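PDB 6A7T: N-acetylglucosamine-specific lectin, which binds N-acetylglucosamine through a C-type lectin fold, recognising the sugar without depending on calcium. Local coordinates for residues G30-G35 against D71-G76; T53-Q58 against S150-D155; S98-I103 against W137-D142. All blocks are in the same frame, centred on the assembly; numbering follows the deposited sequence.

How the contacts relate
Contact 1 lies at the surface, whereas contacts 2 and 3 are buried. Contacts 1 and 2 share a sheet: strand 32-34 forms one of its edges and strand 148-154 runs inside it, and Trp31 of contact 1 packs on Cys152, Gln58 and Thr154 of contact 2. Contact 3 joins the two outermost strands of the other sheet, 99-102 and 136-140, on the far side of the chain's centre from contact 1. The chemistry follows these places. Two phenylalanines lie against each other in contact 1, a covalent sulfur bridge fastens helix to sheet in contact 2, and contact 3 combines crossed tryptophans with a dense polar cluster beside the sugar site.

Contact 1 (G30-G35 against D71-G76)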
loop_
_atom_site.group_PDB
_atom_site.type_symbol
_atom_site.label_atom_id
_atom_site.label_comp_id
_atom_site.label_asym_id
_atom_site.label_seq_id
_atom_site.Cartn_x
_atom_site.Cartn_y
_atom_site.Cartn_z
ATOM N N GLY A 30 -5.887 15.450 5.199
ATOM C CA GLY A 30 -5.668 15.930 3.849
ATOM C C GLY A 30 -4.830 15.007 2.963
ATOM O O GLY A 30 -4.692 15.283 1.783
ATOM N N TRP A 31 -4.191 13.985 3.547
ATOM C CA TRP A 31 -3.439 12.986 2.774
ATOM C C TRP A 31 -4.327 11.775 2.487
ATOM O O TRP A 31 -5.300 11.552 3.205
ATOM C CB TRP A 31 -2.190 12.572 3.524
ATOM C CG TRP A 31 -1.184 13.655 3.776
ATOM C CD1 TRP A 31 -1.358 14.846 4.426
ATOM C CD2 TRP A 31 0.208 13.602 3.438
ATOM N NE1 TRP A 31 -0.174 15.531 4.532
ATOM C CE2 TRP A 31 0.795 14.795 3.913
ATOM C CE3 TRP A 31 1.005 12.677 2.749
ATOM C CZ2 TRP A 31 2.132 15.097 3.713
ATOM C CZ3 TRP A 31 2.314 12.995 2.502
ATOM C CH2 TRP A 31 2.886 14.175 3.022
ATOM N N GLU A 32 -3.984 11.031 1.447
ATOM C CA GLU A 32 -4.700 9.821 1.022
ATOM C C GLU A 32 -3.763 8.629 1.029
ATOM O O GLU A 32 -2.641 8.730 0.648
ATOM C CB GLU A 32 -5.161 9.931 -0.425
ATOM C CG GLU A 32 -6.311 10.861 -0.627
ATOM C CD GLU A 32 -6.818 10.610 -2.041
ATOM O OE1 GLU A 32 -6.916 11.589 -2.806
ATOM O OE2 GLU A 32 -7.091 9.402 -2.368
ATOM N N TRP A 33 -4.285 7.452 1.401
ATOM C CA TRP A 33 -3.514 6.206 1.425
ATOM C C TRP A 33 -3.736 5.386 0.156
ATOM O O TRP A 33 -4.870 5.253 -0.309
ATOM C CB TRP A 33 -3.920 5.389 2.643
ATOM C CG TRP A 33 -3.078 4.179 2.902
ATOM C CD1 TRP A 33 -1.970 4.151 3.694
ATOM C CD2 TRP A 33 -3.238 2.841 2.388
ATOM N NE1 TRP A 33 -1.479 2.883 3.752
ATOM C CE2 TRP A 33 -2.226 2.058 2.971
ATOM C CE3 TRP A 33 -4.181 2.213 1.564
ATOM C CZ2 TRP A 33 -2.048 0.701 2.702
ATOM C CZ3 TRP A 33 -4.025 0.855 1.312
ATOM C CH2 TRP A 33 -2.968 0.118 1.851
ATOM N N PHE A 34 -2.655 4.808 -0.332
ATOM C CA PHE A 34 -2.710 3.816 -1.379
ATOM C C PHE A 34 -1.434 2.986 -1.326
ATOM O O PHE A 34 -0.349 3.523 -1.281
ATOM C CB PHE A 34 -2.865 4.486 -2.747
ATOM C CG PHE A 34 -2.779 3.492 -3.874
ATOM C CD1 PHE A 34 -3.872 2.696 -4.167
ATOM C CD2 PHE A 34 -1.583 3.264 -4.529
ATOM C CE1 PHE A 34 -3.775 1.726 -5.149
ATOM C CE2 PHE A 34 -1.506 2.321 -5.541
ATOM C CZ PHE A 34 -2.602 1.562 -5.833
ATOM N N GLY A 35 -1.563 1.646 -1.325
ATOM C CA GLY A 35 -0.396 0.821 -1.670
ATOM C C GLY A 35 0.762 0.920 -0.671
ATOM O O GLY A 35 1.911 0.769 -1.060
ATOM N N ASP A 71 0.237 4.466 -10.816
ATOM C CA ASP A 71 -0.056 5.420 -11.867
ATOM C C ASP A 71 -1.572 5.626 -11.936
ATOM O O ASP A 71 -2.047 6.763 -12.000
ATOM C CB ASP A 71 0.517 4.942 -13.190
ATOM C CG ASP A 71 0.292 5.875 -14.351
ATOM O OD1 ASP A 71 0.820 6.975 -14.344
ATOM O OD2 ASP A 71 -0.434 5.424 -15.316
ATOM N N ASP A 72 -2.313 4.525 -11.882
ATOM C CA ASP A 72 -3.769 4.587 -11.988
ATOM C C ASP A 72 -4.351 5.349 -10.795
ATOM O O ASP A 72 -5.258 6.197 -10.954
ATOM C CB ASP A 72 -4.372 3.176 -12.174
ATOM C CG ASP A 72 -4.111 2.511 -13.539
ATOM O OD1 ASP A 72 -3.686 3.202 -14.497
ATOM O OD2 ASP A 72 -4.317 1.246 -13.647
ATOM N N PHE A 73 -3.883 5.046 -9.590
ATOM C CA PHE A 73 -4.311 5.700 -8.412
ATOM C C PHE A 73 -4.134 7.205 -8.599
ATOM O O PHE A 73 -5.030 7.974 -8.334
ATOM C CB PHE A 73 -3.539 5.209 -7.177
ATOM C CG PHE A 73 -3.656 6.134 -6.007
ATOM C CD1 PHE A 73 -4.857 6.271 -5.326
ATOM C CD2 PHE A 73 -2.567 6.911 -5.619
ATOM C CE1 PHE A 73 -4.984 7.176 -4.272
ATOM C CE2 PHE A 73 -2.696 7.802 -4.567
ATOM C CZ PHE A 73 -3.887 7.919 -3.887
ATOM N N ILE A 74 -2.927 7.639 -8.995
ATOM C CA ILE A 74 -2.637 9.073 -9.089
ATOM C C ILE A 74 -3.580 9.703 -10.110
ATOM O O ILE A 74 -4.157 10.759 -9.843
ATOM C CB ILE A 74 -1.162 9.303 -9.427
ATOM C CG1 ILE A 74 -0.275 8.878 -8.258
ATOM C CG2 ILE A 74 -0.929 10.742 -9.842
ATOM C CD1 ILE A 74 1.177 8.687 -8.602
ATOM N N ARG A 75 -3.715 9.051 -11.274
ATOM C CA ARG A 75 -4.556 9.573 -12.326
ATOM C C ARG A 75 -5.986 9.723 -11.800
ATOM O O ARG A 75 -6.664 10.699 -12.141
ATOM C CB ARG A 75 -4.486 8.705 -13.573
ATOM C CG ARG A 75 -5.231 9.345 -14.742
ATOM C CD ARG A 75 -5.112 8.544 -16.010
ATOM N NE ARG A 75 -3.755 8.491 -16.502
ATOM C CZ ARG A 75 -2.885 7.523 -16.290
ATOM N NH1 ARG A 75 -3.232 6.389 -15.724
ATOM N NH2 ARG A 75 -1.632 7.739 -16.663
ATOM N N GLY A 76 -6.441 8.730 -11.032
ATOM C CA GLY A 76 -7.802 8.771 -10.412
ATOM C C GLY A 76 -8.080 10.035 -9.625
ATOM O O GLY A 76 -9.188 10.582 -9.710
#
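Phe73, on one turn of helix 68-78, sets its ring parallel to that of Phe34 on edge strand 32-34, slid aside so that each face covers the other's CB, and the two side chains make up most of the contact. Their planes are within 4° of parallel, but with centroids separated by 4.7 Å the rings themselves barely overlap. Phe34 CB stands 3.5 Å from the Phe73 ring centroid, almost exactly on the ring normal, and Phe73 CB sits 3.7 Å from the Phe34 ring centroid. This gives a reciprocal pair of CH-pi contacts, and the closest atoms are the two CG carbons, 3.5 Å apart. Both residues place CG opposite the backbone N, and the side chains pass each other in opposite directions.

Glu32, two residues before Phe34 and on the same side of the strand, adds the third piece. Its extended chain brings OE2 to the edge of the Phe73 ring, 3.6 Å from CE1, with the carboxylate plane turned 80° from the ring. The partly positive ring hydrogens probably make this a mildly favourable approach for the carboxylate. On the helix itself, Arg75 grips Asp71 OD2 with both NH1 and NH2, at 3.0 and 2.9 Å, and NH1 makes a longer salt bridge with Asp72 OD1. Trp33 points away from the helix; its NE1 hydrogen-bonds to Cys22 O, and its side chain packs on Glu67 of the neighbouring subunit.

Strand and helix run roughly antiparallel, their axes 10.4 Å apart. Strand 37-43 adjoins 32-34 in the sheet and sends Tyr39 and Phe41 against Phe73, while on another side of the helix Ile74 packs on Ile151 of strand 148-154.

Contact 2 (T53-Q58 against S150-D155). With CA (calcium ion), chain C.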
loop_
_atom_site.group_PDB
_atom_site.type_symbol
_atom_site.label_atom_id
_atom_site.label_comp_id
_atom_site.label_asym_id
_atom_site.label_seq_id
_atom_site.Cartn_x
_atom_site.Cartn_y
_atom_site.Cartn_z
ATOM N N THR A 53 11.700 20.427 -2.120
ATOM C CA THR A 53 11.966 20.939 -0.784
ATOM C C THR A 53 10.737 20.820 0.111
ATOM O O THR A 53 10.814 20.408 1.299
ATOM C CB THR A 53 12.457 22.393 -0.869
ATOM O OG1 THR A 53 13.698 22.286 -1.556
ATOM C CG2 THR A 53 12.679 22.985 0.507
ATOM N N PHE A 54 9.590 21.179 -0.430
ATOM C CA PHE A 54 8.375 21.183 0.324
ATOM C C PHE A 54 8.016 19.765 0.741
ATOM O O PHE A 54 7.727 19.540 1.904
ATOM C CB PHE A 54 7.216 21.789 -0.456
ATOM C CG PHE A 54 5.906 21.581 0.237
ATOM C CD1 PHE A 54 5.648 22.223 1.442
ATOM C CD2 PHE A 54 4.971 20.694 -0.261
ATOM C CE1 PHE A 54 4.454 21.995 2.112
ATOM C CE2 PHE A 54 3.780 20.464 0.424
ATOM C CZ PHE A 54 3.510 21.138 1.587
ATOM N N CYS A 55 8.076 18.810 -0.186
ATOM C CA CYS A 55 7.762 17.443 0.200
ATOM C C CYS A 55 8.723 16.977 1.306
ATOM O O CYS A 55 8.282 16.315 2.224
ATOM C CB CYS A 55 7.770 16.515 -1.004
ATOM S SG CYS A 55 6.430 16.845 -2.154
ATOM N N GLU A 56 10.035 17.303 1.206
ATOM C CA GLU A 56 11.023 16.963 2.239
ATOM C C GLU A 56 10.595 17.528 3.592
ATOM O O GLU A 56 10.714 16.820 4.632
ATOM C CB GLU A 56 12.397 17.481 1.834
ATOM C CG GLU A 56 13.009 16.692 0.674
ATOM C CD GLU A 56 14.209 17.341 -0.026
ATOM O OE1 GLU A 56 14.674 18.426 0.420
ATOM O OE2 GLU A 56 14.674 16.771 -0.999
ATOM N N SER A 57 10.104 18.775 3.600
ATOM C CA SER A 57 9.670 19.466 4.825
ATOM C C SER A 57 8.509 18.695 5.478
ATOM O O SER A 57 8.335 18.831 6.718
ATOM C CB SER A 57 9.291 20.890 4.539
ATOM O OG SER A 57 7.959 21.017 4.098
ATOM N N GLN A 58 7.773 17.872 4.703
ATOM C CA GLN A 58 6.590 17.085 5.175
ATOM C C GLN A 58 6.975 15.660 5.538
ATOM O O GLN A 58 6.080 14.779 5.624
ATOM C CB GLN A 58 5.435 17.134 4.169
ATOM C CG GLN A 58 5.019 18.580 3.821
ATOM C CD GLN A 58 4.613 19.359 5.052
ATOM O OE1 GLN A 58 5.304 20.293 5.504
ATOM N NE2 GLN A 58 3.534 18.897 5.664
ATOM N N SER A 150 1.881 19.947 -6.751
ATOM C CA SER A 150 2.837 18.811 -6.693
ATOM C C SER A 150 2.210 17.694 -5.875
ATOM O O SER A 150 1.180 17.905 -5.231
ATOM C CB SER A 150 4.160 19.243 -6.124
ATOM O OG SER A 150 4.079 19.717 -4.781
ATOM N N ILE A 151 2.832 16.532 -5.966
ATOM C CA ILE A 151 2.351 15.316 -5.262
ATOM C C ILE A 151 3.485 14.772 -4.389
ATOM O O ILE A 151 4.548 14.441 -4.901
ATOM C CB ILE A 151 1.836 14.245 -6.236
ATOM C CG1 ILE A 151 0.774 14.820 -7.173
ATOM C CG2 ILE A 151 1.292 13.055 -5.472
ATOM C CD1 ILE A 151 0.505 14.032 -8.423
ATOM N N CYS A 152 3.242 14.719 -3.074
ATOM C CA CYS A 152 4.226 14.181 -2.123
ATOM C C CYS A 152 3.809 12.748 -1.741
ATOM O O CYS A 152 2.616 12.446 -1.736
ATOM C CB CYS A 152 4.339 14.943 -0.819
ATOM S SG CYS A 152 4.671 16.707 -1.011
ATOM N N GLU A 153 4.799 11.876 -1.546
ATOM C CA GLU A 153 4.584 10.486 -1.133
ATOM C C GLU A 153 5.408 10.235 0.137
ATOM O O GLU A 153 6.558 10.580 0.168
ATOM C CB GLU A 153 4.957 9.555 -2.275
ATOM C CG GLU A 153 4.751 8.070 -1.975
ATOM C CD GLU A 153 5.207 7.091 -3.052
ATOM O OE1 GLU A 153 5.960 7.482 -4.002
ATOM O OE2 GLU A 153 4.849 5.917 -2.911
ATOM N N THR A 154 4.816 9.579 1.145
ATOM C CA THR A 154 5.588 9.116 2.307
ATOM C C THR A 154 5.273 7.639 2.549
ATOM O O THR A 154 4.136 7.181 2.303
ATOM C CB THR A 154 5.287 9.939 3.568
ATOM O OG1 THR A 154 6.150 9.494 4.615
ATOM C CG2 THR A 154 3.840 9.861 3.981
ATOM N N ASP A 155 6.264 6.907 3.060
ATOM C CA ASP A 155 6.002 5.508 3.466
ATOM C C ASP A 155 6.077 5.386 4.991
ATOM O O ASP A 155 6.051 4.259 5.552
ATOM C CB ASP A 155 6.989 4.546 2.810
ATOM C CG ASP A 155 8.388 4.657 3.367
ATOM O OD1 ASP A 155 8.651 5.565 4.220
ATOM O OD2 ASP A 155 9.231 3.831 2.953
HETATM CA CA CA C . 5.786 5.248 -5.214
HETATM O O HOH W 1 5.193 3.053 -4.237
HETATM O O HOH W 2 7.741 4.907 -3.715
#
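Cys55 and Cys152 reach across from helix 53-57 and strand 150-154 to form a disulfide, with SG bonded to SG at 2.1 Å. Each cysteine swings its sulfur away from its own carbonyl carbon and beside its backbone N. The two CB atoms come within 3.8 Å of each other, and the bridge twists through a dihedral of -79°, close to the relaxed right angle of a disulfide. The CA atoms of the pair are the nearest across the contact, at 5.3 Å, so the covalent link falls where the two backbones approach most closely; helix and strand run in broadly the same direction, their axes 35° apart.

Phe54, the residue before Cys55, stands obliquely beside Cys152 SG. Its CD2 and CE2 both lie 4.1 Å from that sulfur, which sits 60° off the ring normal. This sulfur-aromatic contact is a loose one, since the ring centroid is 5.0 Å from Cys152 SG. One face of the ring is overlaid toward its rim by Gln58 CG, and Arg46 makes a cation-pi contact with it. At the end of the helix, Ser57 OG donates a bond to Phe54 O.

Glu153 follows Cys152 but points away from the helix. Its extended chain carries the carboxylate to a calcium ion, which both OE1 and OE2 bind, at 2.5 and 2.6 Å. Two waters, Thr64 O, Glu66 and Glu70 complete the site, and Ser37 OG bonds to OE2. One strand thus presents a bridging cysteine on one side and a metal ligand on the other. A disulfide tying the first helix to the last strand of the sheet is a hallmark of the C-type lectin fold.

Contact 3 (S98-I103 against W137-D142); sequences SEYRWI and WNDHQD
Trp102 sets the edge of its indole on the face of Trp137, which opens the WND sequence typical of C-type lectin domains. The six-membered rings meet T-shaped, with planes at 86° and centroids 5.2 Å apart. Trp102 CZ2 approaches Trp137 CH2 to 3.6 Å, while Trp102 CH2 lies over the rim of the Trp137 face. Trp137 is held by an aliphatic neighbour, Ile89 of strand 86-94, and by two aromatic ones, Trp102 and Tyr127, the latter in a second edge-to-face contact.

Two residues earlier on strand 99-102, Tyr100 reaches Asp139. Its OH lies 3.4 Å from Asp139 CB; the side chains cross at about a right angle, and the nearest aspartate atom to OH is CB. The hydroxyl hydrogen-bonds to Ala120 O, on the long loop that lies between strands 99-102 and 124-130.

Further out, Asp139 holds this loop by its carboxylate, OD1 accepting from Asp119 N and OD2 from Ala120 N. With CG set between backbone N and carbonyl carbon (chi1 57°), the carboxylate lies beside the loop. Asp139, with Asp119, belongs to a second calcium site, which holds no ion in this chain. The flanking Asn138 and His140 point to the other side of strand 137-140 and, with Arg117, form the N-acetylglucosamine site, with no sugar bound to this chain; Asn138 OD1 is bonded to Arg117 NE.

Gln141 bends back beyond CG and bonds to Asp121 O as well as to Asp139. Its NE2 donates almost straight (167°) to the anti lone pair of Asp139 OD2, at 2.8 Å.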
loop_
_atom_site.group_PDB
_atom_site.type_symbol
_atom_site.label_atom_id
_atom_site.label_comp_id
_atom_site.label_asym_id
_atom_site.label_seq_id
_atom_site.Cartn_x
_atom_site.Cartn_y
_atom_site.Cartn_z
ATOM N N SER A 98 22.600 10.014 -17.513
ATOM C CA SER A 98 22.183 10.619 -18.783
ATOM C C SER A 98 20.796 10.085 -19.173
ATOM O O SER A 98 20.539 9.647 -20.296
ATOM C CB SER A 98 23.223 10.394 -19.877
ATOM O OG SER A 98 23.473 11.575 -20.651
ATOM N N GLU A 99 19.876 10.127 -18.216
ATOM C CA GLU A 99 18.529 9.793 -18.479
ATOM C C GLU A 99 17.664 10.279 -17.329
ATOM O O GLU A 99 18.170 10.626 -16.316
ATOM C CB GLU A 99 18.353 8.285 -18.603
ATOM C CG GLU A 99 18.619 7.478 -17.374
ATOM C CD GLU A 99 18.730 5.993 -17.659
ATOM O OE1 GLU A 99 18.861 5.648 -18.852
ATOM O OE2 GLU A 99 18.626 5.186 -16.722
ATOM N N TYR A 100 16.353 10.184 -17.507
ATOM C CA TYR A 100 15.442 10.460 -16.422
ATOM C C TYR A 100 15.476 9.316 -15.389
ATOM O O TYR A 100 15.431 8.105 -15.673
ATOM C CB TYR A 100 14.040 10.794 -16.989
ATOM C CG TYR A 100 13.979 12.099 -17.729
ATOM C CD1 TYR A 100 13.727 13.295 -17.076
ATOM C CD2 TYR A 100 14.167 12.162 -19.110
ATOM C CE1 TYR A 100 13.688 14.510 -17.727
ATOM C CE2 TYR A 100 14.141 13.366 -19.781
ATOM C CZ TYR A 100 13.950 14.557 -19.095
ATOM O OH TYR A 100 13.960 15.785 -19.659
ATOM N N ARG A 101 15.510 9.712 -14.106
ATOM C CA ARG A 101 15.490 8.846 -12.956
ATOM C C ARG A 101 14.531 9.432 -11.896
ATOM O O ARG A 101 14.310 10.636 -11.848
ATOM C CB ARG A 101 16.887 8.740 -12.327
ATOM C CG ARG A 101 17.988 8.269 -13.270
ATOM C CD ARG A 101 17.855 6.827 -13.673
ATOM N NE ARG A 101 18.190 5.900 -12.604
ATOM C CZ ARG A 101 18.909 4.782 -12.756
ATOM N NH1 ARG A 101 19.228 4.386 -13.972
ATOM N NH2 ARG A 101 19.296 4.093 -11.685
ATOM N N TRP A 102 13.994 8.556 -11.073
ATOM C CA TRP A 102 13.267 9.001 -9.893
ATOM C C TRP A 102 14.252 9.654 -8.935
ATOM O O TRP A 102 15.424 9.356 -8.951
ATOM C CB TRP A 102 12.521 7.852 -9.223
ATOM C CG TRP A 102 11.485 7.248 -10.114
ATOM C CD1 TRP A 102 11.428 5.956 -10.545
ATOM C CD2 TRP A 102 10.344 7.901 -10.680
ATOM N NE1 TRP A 102 10.335 5.743 -11.350
ATOM C CE2 TRP A 102 9.669 6.931 -11.467
ATOM C CE3 TRP A 102 9.846 9.213 -10.630
ATOM C CZ2 TRP A 102 8.502 7.242 -12.155
ATOM C CZ3 TRP A 102 8.722 9.525 -11.353
ATOM C CH2 TRP A 102 8.070 8.545 -12.122
ATOM N N ILE A 103 13.734 10.523 -8.072
ATOM C CA ILE A 103 14.637 11.332 -7.230
ATOM C C ILE A 103 15.319 10.509 -6.129
ATOM O O ILE A 103 16.290 11.010 -5.565
ATOM C CB ILE A 103 13.917 12.542 -6.631
ATOM C CG1 ILE A 103 12.700 12.106 -5.827
ATOM C CG2 ILE A 103 13.640 13.584 -7.712
ATOM C CD1 ILE A 103 12.183 13.191 -4.898
ATOM N N TRP A 137 3.093 11.469 -18.190
ATOM C CA TRP A 137 4.272 12.275 -17.829
ATOM C C TRP A 137 4.776 13.133 -18.998
ATOM O O TRP A 137 4.708 12.707 -20.153
ATOM C CB TRP A 137 5.404 11.406 -17.274
ATOM C CG TRP A 137 5.036 10.383 -16.275
ATOM C CD1 TRP A 137 4.048 10.441 -15.338
ATOM C CD2 TRP A 137 5.735 9.160 -16.051
ATOM N NE1 TRP A 137 4.044 9.311 -14.609
ATOM C CE2 TRP A 137 5.069 8.494 -15.023
ATOM C CE3 TRP A 137 6.825 8.529 -16.664
ATOM C CZ2 TRP A 137 5.448 7.250 -14.552
ATOM C CZ3 TRP A 137 7.164 7.269 -16.232
ATOM C CH2 TRP A 137 6.543 6.660 -15.164
ATOM N N ASN A 138 5.226 14.370 -18.702
ATOM C CA ASN A 138 5.853 15.293 -19.638
ATOM C C ASN A 138 7.135 15.836 -18.979
ATOM O O ASN A 138 7.226 15.882 -17.724
ATOM C CB ASN A 138 4.995 16.513 -19.949
ATOM C CG ASN A 138 5.577 17.366 -21.038
ATOM O OD1 ASN A 138 6.081 16.805 -21.991
ATOM N ND2 ASN A 138 5.533 18.685 -20.884
ATOM N N ASP A 139 8.122 16.181 -19.794
ATOM C CA ASP A 139 9.404 16.776 -19.350
ATOM C C ASP A 139 9.360 18.281 -19.579
ATOM O O ASP A 139 9.077 18.746 -20.701
ATOM C CB ASP A 139 10.576 16.179 -20.142
ATOM C CG ASP A 139 10.438 16.362 -21.651
ATOM O OD1 ASP A 139 9.475 15.799 -22.204
ATOM O OD2 ASP A 139 11.219 17.158 -22.224
ATOM N N HIS A 140 9.673 19.079 -18.550
ATOM C CA HIS A 140 9.687 20.497 -18.594
ATOM C C HIS A 140 11.116 20.944 -18.248
ATOM O O HIS A 140 11.689 20.462 -17.276
ATOM C CB HIS A 140 8.684 21.129 -17.604
ATOM C CG HIS A 140 8.590 22.614 -17.691
ATOM N ND1 HIS A 140 7.970 23.245 -18.771
ATOM C CD2 HIS A 140 8.924 23.615 -16.837
ATOM C CE1 HIS A 140 7.958 24.546 -18.572
ATOM N NE2 HIS A 140 8.566 24.809 -17.409
ATOM N N GLN A 141 11.664 21.875 -19.030
ATOM C CA GLN A 141 13.100 22.165 -18.899
ATOM C C GLN A 141 13.380 23.295 -17.890
ATOM O O GLN A 141 14.549 23.618 -17.630
ATOM C CB GLN A 141 13.651 22.361 -20.318
ATOM C CG GLN A 141 14.107 21.043 -20.938
ATOM C CD GLN A 141 12.995 20.086 -21.297
ATOM O OE1 GLN A 141 11.938 20.483 -21.756
ATOM N NE2 GLN A 141 13.246 18.802 -21.159
ATOM N N ASP A 142 12.371 23.887 -17.264
ATOM C CA ASP A 142 12.603 24.839 -16.224
ATOM C C ASP A 142 12.181 24.263 -14.864
ATOM O O ASP A 142 11.016 24.281 -14.506
ATOM C CB ASP A 142 11.857 26.142 -16.470
ATOM C CG ASP A 142 11.921 27.105 -15.307
ATOM O OD1 ASP A 142 12.860 26.977 -14.438
ATOM O OD2 ASP A 142 11.018 27.956 -15.242
#